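Alginate lyase (Bacteroides ovatus, PDB 3NNB) probably cleaves the polysaccharide alginate by beta-elimination and binds a sodium ion in the crystal. Local coordinates at residues Met104-Tyr115 with Ser170-Met181; Met43-Met53 with Lys95-Met104. All coordinates share one frame; numbering follows the deposited sequence.

Interaction 1: Met104-Tyr115 with Ser170-Met181; sequences MSKAVTTLGLAY and SFTEMIDAMTLM
Met174 projects from helix 171-180 as a knob into the hole formed by Met104, Ser105, Val108 and Thr109 on helix 98-118. Its CG lies 3.6 Å from Val108 CG1, while its selenium, SE, meets Met104 SE at 3.9 Å, the two selenomethionine chains crossing at about a right angle. The bend at the end of Met174 (chi3 72°) folds CE over one face of the Phe171 ring, toward its rim, and Met104 CE reaches Phe171 CE1 at 3.7 Å. Farther along, the bumps shrink: Ala177 CB rests 3.7 Å from Thr109 CA, and Gly112 offers bare backbone. There the helices come close, with Gly112 CA and Ala177 CA 4.8 Å apart. Met181 fills the shallow groove beside the glycine, its CG 3.6 Å from Gly112 CA, and its own terminal bend (chi3 -85°) turns CE back toward Val108 CG1. Beyond it, the Tyr115 ring presents an edge to the carbonyl oxygen of Leu180; its hydroxyl bonds to Asn183, near the sodium site of Glu182, Ser184 and Phe187. At the opposite end, Ser105 OG and Ser170 OG share a 2.7 Å hydrogen bond, and a water joins Ser105 OG and Thr109 OG1 to the Ser170 carbonyl. The segment axes approach to 8.1 Å and run roughly parallel, 33° apart. One knob-into-hole contact at Met174 and a close Gly112-Ala177 approach thus join two helices of the mainly helical scaffold, consistent with the alpha/alpha toroid known for alginate lyases of this clan.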
# COMPACT_ATOMS: atom_id res chain seq x y z
N MSE A 104 11.23 5.05 5.01
CA MSE A 104 12.12 4.36 4.07
C MSE A 104 11.40 4.04 2.77
O MSE A 104 11.87 4.37 1.68
CB MSE A 104 12.69 3.09 4.73
CG MSE A 104 13.69 2.25 3.87
SE MSE A 104 12.84 1.18 2.50
CE MSE A 104 11.71 0.09 3.63
N SER A 105 10.24 3.42 2.89
CA SER A 105 9.47 3.01 1.72
C SER A 105 9.07 4.22 0.85
O SER A 105 9.18 4.21 -0.39
CB SER A 105 8.24 2.24 2.20
OG SER A 105 7.41 1.92 1.11
N LYS A 106 8.60 5.26 1.51
CA LYS A 106 8.24 6.49 0.81
C LYS A 106 9.44 7.11 0.12
O LYS A 106 9.34 7.59 -1.01
CB LYS A 106 7.59 7.49 1.75
CG LYS A 106 6.22 7.06 2.17
CD LYS A 106 5.53 8.16 2.99
CE LYS A 106 5.77 8.06 4.46
NZ LYS A 106 4.69 8.79 5.20
N ALA A 107 10.57 7.11 0.80
CA ALA A 107 11.81 7.70 0.23
C ALA A 107 12.29 6.94 -0.99
O ALA A 107 12.67 7.53 -2.00
CB ALA A 107 12.93 7.77 1.32
N VAL A 108 12.27 5.62 -0.94
CA VAL A 108 12.73 4.81 -2.05
C VAL A 108 11.80 5.01 -3.24
O VAL A 108 12.27 5.10 -4.38
CB VAL A 108 12.83 3.33 -1.65
CG1 VAL A 108 12.97 2.45 -2.88
CG2 VAL A 108 14.04 3.14 -0.64
N THR A 109 10.50 5.07 -2.95
CA THR A 109 9.49 5.32 -4.00
C THR A 109 9.69 6.70 -4.65
O THR A 109 9.75 6.82 -5.89
CB THR A 109 8.06 5.07 -3.47
OG1 THR A 109 7.93 3.67 -3.19
CG2 THR A 109 7.01 5.49 -4.49
N THR A 110 9.82 7.74 -3.83
CA THR A 110 10.10 9.09 -4.30
C THR A 110 11.37 9.12 -5.18
O THR A 110 11.38 9.72 -6.28
CB THR A 110 10.27 10.05 -3.10
OG1 THR A 110 9.04 10.12 -2.37
CG2 THR A 110 10.70 11.45 -3.53
N LEU A 111 12.45 8.53 -4.67
CA LEU A 111 13.73 8.56 -5.34
C LEU A 111 13.73 7.78 -6.64
O LEU A 111 14.32 8.21 -7.62
CB LEU A 111 14.86 8.09 -4.41
CG LEU A 111 15.10 9.11 -3.26
CD1 LEU A 111 15.83 8.39 -2.07
CD2 LEU A 111 15.86 10.41 -3.74
N GLY A 112 13.08 6.61 -6.66
CA GLY A 112 13.02 5.82 -7.86
C GLY A 112 12.22 6.54 -8.94
O GLY A 112 12.62 6.58 -10.10
N LEU A 113 11.09 7.10 -8.55
CA LEU A 113 10.29 7.91 -9.47
C LEU A 113 11.11 9.13 -9.96
O LEU A 113 11.11 9.45 -11.15
CB LEU A 113 9.01 8.37 -8.79
CG LEU A 113 7.93 7.30 -8.70
CD1 LEU A 113 6.80 7.84 -7.81
CD2 LEU A 113 7.40 6.85 -10.07
N ALA A 114 11.79 9.80 -9.05
CA ALA A 114 12.64 10.93 -9.44
C ALA A 114 13.73 10.52 -10.42
O ALA A 114 13.98 11.23 -11.42
CB ALA A 114 13.26 11.62 -8.19
N TYR A 115 14.40 9.37 -10.15
CA TYR A 115 15.37 8.87 -11.12
C TYR A 115 14.70 8.59 -12.51
O TYR A 115 15.22 8.95 -13.57
CB TYR A 115 16.06 7.61 -10.60
CG TYR A 115 16.89 6.98 -11.69
CD1 TYR A 115 18.13 7.52 -12.03
CD2 TYR A 115 16.42 5.91 -12.41
CE1 TYR A 115 18.86 7.01 -13.10
CE2 TYR A 115 17.17 5.37 -13.46
CZ TYR A 115 18.36 5.93 -13.80
OH TYR A 115 19.09 5.37 -14.83
N SER A 170 2.84 -0.88 1.37
CA SER A 170 3.54 0.03 0.45
C SER A 170 4.72 -0.61 -0.31
O SER A 170 5.17 -0.04 -1.32
CB SER A 170 4.01 1.31 1.15
OG SER A 170 5.04 1.04 2.07
N PHE A 171 5.19 -1.79 0.11
CA PHE A 171 6.22 -2.48 -0.65
C PHE A 171 5.71 -2.85 -2.05
O PHE A 171 6.51 -3.02 -2.98
CB PHE A 171 6.71 -3.72 0.09
CG PHE A 171 7.59 -3.46 1.27
CD1 PHE A 171 7.89 -2.18 1.75
CD2 PHE A 171 8.10 -4.55 1.96
CE1 PHE A 171 8.75 -2.01 2.86
CE2 PHE A 171 8.93 -4.37 3.05
CZ PHE A 171 9.25 -3.09 3.49
N THR A 172 4.40 -2.96 -2.21
CA THR A 172 3.82 -3.25 -3.54
C THR A 172 4.22 -2.18 -4.54
O THR A 172 4.66 -2.48 -5.67
CB THR A 172 2.30 -3.44 -3.48
OG1 THR A 172 1.67 -2.25 -2.99
CG2 THR A 172 1.95 -4.74 -2.67
N GLU A 173 4.12 -0.92 -4.13
CA GLU A 173 4.51 0.21 -4.92
C GLU A 173 6.03 0.41 -4.97
O GLU A 173 6.59 0.69 -6.02
CB GLU A 173 3.83 1.48 -4.35
CG GLU A 173 4.13 2.71 -5.10
CD GLU A 173 3.31 3.93 -4.65
OE1 GLU A 173 2.65 3.83 -3.60
OE2 GLU A 173 3.42 4.98 -5.34
N MSE A 174 6.69 0.24 -3.81
CA MSE A 174 8.15 0.33 -3.76
C MSE A 174 8.84 -0.57 -4.79
O MSE A 174 9.82 -0.19 -5.39
CB MSE A 174 8.64 -0.02 -2.36
CG MSE A 174 10.07 0.36 -2.16
SE MSE A 174 10.82 -0.27 -0.48
CE MSE A 174 10.91 -2.10 -0.98
N ILE A 175 8.29 -1.76 -5.00
CA ILE A 175 8.86 -2.70 -5.95
C ILE A 175 8.83 -2.09 -7.35
O ILE A 175 9.82 -2.20 -8.09
CB ILE A 175 8.14 -4.05 -5.92
CG1 ILE A 175 8.66 -4.87 -4.72
CG2 ILE A 175 8.31 -4.79 -7.29
CD1 ILE A 175 7.75 -6.09 -4.36
N ASP A 176 7.73 -1.44 -7.71
CA ASP A 176 7.66 -0.75 -9.02
C ASP A 176 8.72 0.34 -9.13
O ASP A 176 9.37 0.49 -10.20
CB ASP A 176 6.29 -0.19 -9.32
CG ASP A 176 5.29 -1.25 -9.73
OD1 ASP A 176 5.66 -2.43 -9.92
OD2 ASP A 176 4.12 -0.87 -9.85
N ALA A 177 8.94 1.07 -8.05
CA ALA A 177 9.98 2.13 -8.05
C ALA A 177 11.37 1.50 -8.22
O ALA A 177 12.21 2.06 -8.92
CB ALA A 177 9.90 2.96 -6.77
N MSE A 178 11.62 0.34 -7.60
CA MSE A 178 12.89 -0.39 -7.81
C MSE A 178 13.06 -0.83 -9.27
O MSE A 178 14.12 -0.62 -9.89
CB MSE A 178 13.05 -1.57 -6.86
CG MSE A 178 13.07 -1.15 -5.40
SE MSE A 178 13.69 -2.52 -4.19
CE MSE A 178 12.27 -3.77 -4.48
N THR A 179 11.99 -1.36 -9.84
CA THR A 179 11.99 -1.74 -11.25
C THR A 179 12.39 -0.57 -12.14
O THR A 179 13.21 -0.73 -13.06
CB THR A 179 10.65 -2.38 -11.68
OG1 THR A 179 10.41 -3.57 -10.92
CG2 THR A 179 10.64 -2.71 -13.19
N LEU A 180 11.80 0.58 -11.87
CA LEU A 180 12.04 1.84 -12.61
C LEU A 180 13.50 2.33 -12.54
O LEU A 180 13.97 3.04 -13.44
CB LEU A 180 11.06 2.92 -12.16
CG LEU A 180 9.59 2.76 -12.52
CD1 LEU A 180 8.80 3.88 -11.86
CD2 LEU A 180 9.37 2.70 -14.04
N MSE A 181 14.20 1.93 -11.49
CA MSE A 181 15.62 2.24 -11.25
C MSE A 181 16.64 1.21 -11.68
O MSE A 181 17.84 1.44 -11.48
CB MSE A 181 15.84 2.41 -9.72
CG MSE A 181 15.49 3.65 -9.22
SE MSE A 181 16.12 3.57 -7.35
CE MSE A 181 14.60 2.70 -6.44
O HOH W 1 6.23 2.83 -1.28

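Interaction 2: Met43-Met53 with Lys95-Met104; sequences MTPPSVMDKTM and KLDRNKLGDM
Lys51 places CG between its backbone N and carbonyl carbon (chi1 63°); this and the extended middle of the chain carry its methylenes past the Asp97 carboxylate, and the final bend (chi4 -69°) turns NZ onto the syn lone pair of Asp97 OD2. This salt bridge measures 2.7 Å from NZ to OD2. Four acceptors surround Lys51 NZ, Asp97 OD2 and the carbonyls of Val48, Lys60 and Asp62, so its three N-H must be shared among them, while Asp97 OD2 also accepts from Met64 N; such surroundings would favour a charged pair. Lys100 bends at chi2 (-49°) and again at chi4: its CD packs 3.7 Å from Pro46 CB, and its NZ forms a second salt bridge, 2.7 Å to Asp50 OD2. That oxygen is gripped from opposite faces of its carboxylate, by Lys100 NZ on one and Ser47 N on the other. Water bridges add to the seam, one from Ser47 O to Asp97 OD1 and another between Thr52 N and Lys95 O. At the ends, Met53 CB touches Leu96 CD2 and Met43 SE lies against Asp103 CB. A type I beta turn from Ser47 to Asp50, with an ST turn at Ser47, and the residue after it, Lys51, are thereby held by two salt bridges to Asp97 and Lys100, at the N-terminal end of helix 98-118.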
# COMPACT_ATOMS: atom_id res chain seq x y z
N MSE A 43 17.76 12.99 4.13
CA MSE A 43 17.32 12.09 5.21
C MSE A 43 18.37 11.03 5.50
O MSE A 43 18.94 10.43 4.59
CB MSE A 43 15.98 11.43 4.87
CG MSE A 43 15.49 10.46 5.96
SE MSE A 43 13.82 9.56 5.50
CE MSE A 43 12.57 10.99 5.87
N THR A 44 18.65 10.79 6.79
CA THR A 44 19.52 9.69 7.17
C THR A 44 18.69 8.40 7.07
O THR A 44 17.61 8.32 7.68
CB THR A 44 20.02 9.83 8.63
OG1 THR A 44 20.77 11.05 8.73
CG2 THR A 44 20.90 8.65 9.03
N PRO A 45 19.17 7.40 6.30
CA PRO A 45 18.38 6.16 6.20
C PRO A 45 18.17 5.52 7.58
O PRO A 45 19.15 5.32 8.32
CB PRO A 45 19.21 5.26 5.31
CG PRO A 45 19.94 6.24 4.39
CD PRO A 45 20.28 7.40 5.33
N PRO A 46 16.90 5.28 7.96
CA PRO A 46 16.63 4.60 9.22
C PRO A 46 16.78 3.08 9.11
O PRO A 46 17.00 2.53 8.03
CB PRO A 46 15.18 4.96 9.49
CG PRO A 46 14.57 4.93 8.12
CD PRO A 46 15.65 5.51 7.20
N SER A 47 16.58 2.39 10.22
CA SER A 47 16.59 0.93 10.26
C SER A 47 15.82 0.44 11.45
O SER A 47 15.50 1.20 12.37
CB SER A 47 18.01 0.35 10.30
OG SER A 47 18.57 0.39 11.62
N VAL A 48 15.56 -0.88 11.46
CA VAL A 48 14.94 -1.52 12.61
C VAL A 48 15.85 -1.48 13.87
O VAL A 48 15.39 -1.82 14.96
CB VAL A 48 14.54 -2.98 12.32
CG1 VAL A 48 13.46 -3.02 11.19
CG2 VAL A 48 15.78 -3.90 12.04
N MSE A 49 17.09 -1.07 13.75
CA MSE A 49 17.97 -0.91 14.91
C MSE A 49 17.71 0.36 15.68
O MSE A 49 18.24 0.55 16.80
CB MSE A 49 19.43 -1.00 14.49
CG MSE A 49 19.76 -2.20 13.62
SE MSE A 49 19.20 -3.94 14.32
CE MSE A 49 20.74 -4.15 15.55
N ASP A 50 16.88 1.26 15.15
CA ASP A 50 16.72 2.56 15.78
C ASP A 50 15.77 2.52 16.98
O ASP A 50 15.88 3.36 17.88
CB ASP A 50 16.21 3.60 14.78
CG ASP A 50 17.22 3.92 13.71
OD1 ASP A 50 18.41 3.67 13.92
OD2 ASP A 50 16.80 4.41 12.64
N LYS A 51 14.83 1.59 16.97
CA LYS A 51 13.86 1.49 18.06
C LYS A 51 14.59 1.24 19.40
O LYS A 51 15.64 0.61 19.45
CB LYS A 51 12.81 0.42 17.73
CG LYS A 51 13.33 -1.03 17.58
CD LYS A 51 12.19 -2.04 17.49
CE LYS A 51 12.73 -3.47 17.18
NZ LYS A 51 13.29 -3.53 15.76
N THR A 52 14.02 1.68 20.50
CA THR A 52 14.66 1.37 21.78
C THR A 52 14.32 -0.03 22.28
O THR A 52 15.19 -0.70 22.89
CB THR A 52 14.32 2.43 22.83
OG1 THR A 52 12.98 2.91 22.57
CG2 THR A 52 15.32 3.55 22.72
N MSE A 53 13.11 -0.50 21.97
CA MSE A 53 12.67 -1.81 22.44
C MSE A 53 13.14 -2.88 21.46
O MSE A 53 13.47 -2.59 20.33
CB MSE A 53 11.15 -1.90 22.54
CG MSE A 53 10.54 -1.04 23.61
SE MSE A 53 8.66 -1.45 23.80
CE MSE A 53 8.82 -3.29 24.46
N LYS A 95 7.44 4.83 18.59
CA LYS A 95 8.63 4.33 19.28
C LYS A 95 9.21 3.07 18.63
O LYS A 95 10.37 2.72 18.88
CB LYS A 95 8.31 3.98 20.75
CG LYS A 95 7.89 5.15 21.62
CD LYS A 95 7.47 4.62 23.04
CE LYS A 95 6.60 5.62 23.86
NZ LYS A 95 5.73 4.92 24.90
N LEU A 96 8.40 2.38 17.86
CA LEU A 96 8.79 1.10 17.26
C LEU A 96 9.15 1.31 15.78
O LEU A 96 9.63 2.38 15.44
CB LEU A 96 7.70 0.07 17.52
CG LEU A 96 7.36 -0.15 18.99
CD1 LEU A 96 6.31 -1.26 19.15
CD2 LEU A 96 8.65 -0.47 19.78
N ASP A 97 9.00 0.30 14.93
CA ASP A 97 9.55 0.34 13.57
C ASP A 97 8.67 0.91 12.46
O ASP A 97 9.14 1.16 11.36
CB ASP A 97 9.98 -1.08 13.15
CG ASP A 97 11.15 -1.62 13.95
OD1 ASP A 97 11.98 -0.79 14.39
OD2 ASP A 97 11.23 -2.86 14.12
N ARG A 98 7.37 1.05 12.72
CA ARG A 98 6.38 1.32 11.65
C ARG A 98 6.66 2.61 10.88
O ARG A 98 6.62 2.62 9.63
CB ARG A 98 4.95 1.42 12.21
CG ARG A 98 3.92 1.80 11.19
CD ARG A 98 3.79 0.74 10.14
NE ARG A 98 2.80 1.07 9.11
CZ ARG A 98 3.06 1.75 7.99
NH1 ARG A 98 4.26 2.21 7.75
NH2 ARG A 98 2.09 1.94 7.09
N ASN A 99 6.94 3.68 11.61
CA ASN A 99 7.19 4.98 10.94
C ASN A 99 8.53 5.05 10.24
O ASN A 99 8.64 5.68 9.21
CB ASN A 99 6.97 6.16 11.91
CG ASN A 99 5.47 6.34 12.28
OD1 ASN A 99 4.59 5.85 11.57
ND2 ASN A 99 5.19 7.04 13.40
N LYS A 100 9.53 4.36 10.76
CA LYS A 100 10.81 4.26 10.07
C LYS A 100 10.64 3.48 8.76
O LYS A 100 11.16 3.89 7.71
CB LYS A 100 11.89 3.60 10.94
CG LYS A 100 12.32 4.31 12.25
CD LYS A 100 12.63 5.74 12.11
CE LYS A 100 13.42 6.27 13.37
NZ LYS A 100 14.94 6.31 13.15
N LEU A 101 9.91 2.36 8.81
CA LEU A 101 9.64 1.60 7.60
C LEU A 101 8.91 2.49 6.58
O LEU A 101 9.22 2.45 5.38
CB LEU A 101 8.84 0.33 7.95
CG LEU A 101 8.61 -0.61 6.73
CD1 LEU A 101 8.68 -2.09 7.13
CD2 LEU A 101 7.27 -0.24 6.09
N GLY A 102 7.88 3.22 7.05
CA GLY A 102 7.13 4.13 6.19
C GLY A 102 8.04 5.16 5.54
O GLY A 102 7.91 5.46 4.35
N ASP A 103 8.90 5.78 6.35
CA ASP A 103 9.80 6.83 5.84
C ASP A 103 10.70 6.25 4.75
O ASP A 103 10.95 6.89 3.73
CB ASP A 103 10.70 7.39 6.93
CG ASP A 103 9.97 8.33 7.88
OD1 ASP A 103 8.86 8.79 7.57
OD2 ASP A 103 10.56 8.56 8.95
N MSE A 104 11.23 5.05 5.01
CA MSE A 104 12.12 4.36 4.07
C MSE A 104 11.40 4.04 2.77
O MSE A 104 11.87 4.37 1.68
CB MSE A 104 12.69 3.09 4.73
CG MSE A 104 13.69 2.25 3.87
SE MSE A 104 12.84 1.18 2.50
CE MSE A 104 11.71 0.09 3.63
O HOH W 2 13.52 1.40 14.27
O HOH W 3 12.41 3.86 20.12

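In the fold
From the N terminus, the chain leaves helix 27-41 through the loop containing 43-53, passes the short strands 64-66, 70-71 and 83-84, and returns at 95-104, where interaction 2 closes this helix-free excursion. Helix 98-118 then carries the chain directly into interaction 1, which closes a second loop, through helix 121-136 and strand 148-151, when helix 171-180 comes alongside. The two closures follow in series, neither nested nor crossing, and share Met104; Phe171 CZ also packs 3.8 Å from Leu101 CD1. Helix 121-136 touches both, through Phe130 and Trp134. Helix 98-118 therefore joins a partly exposed loop region at its beginning to the buried helical layers farther along.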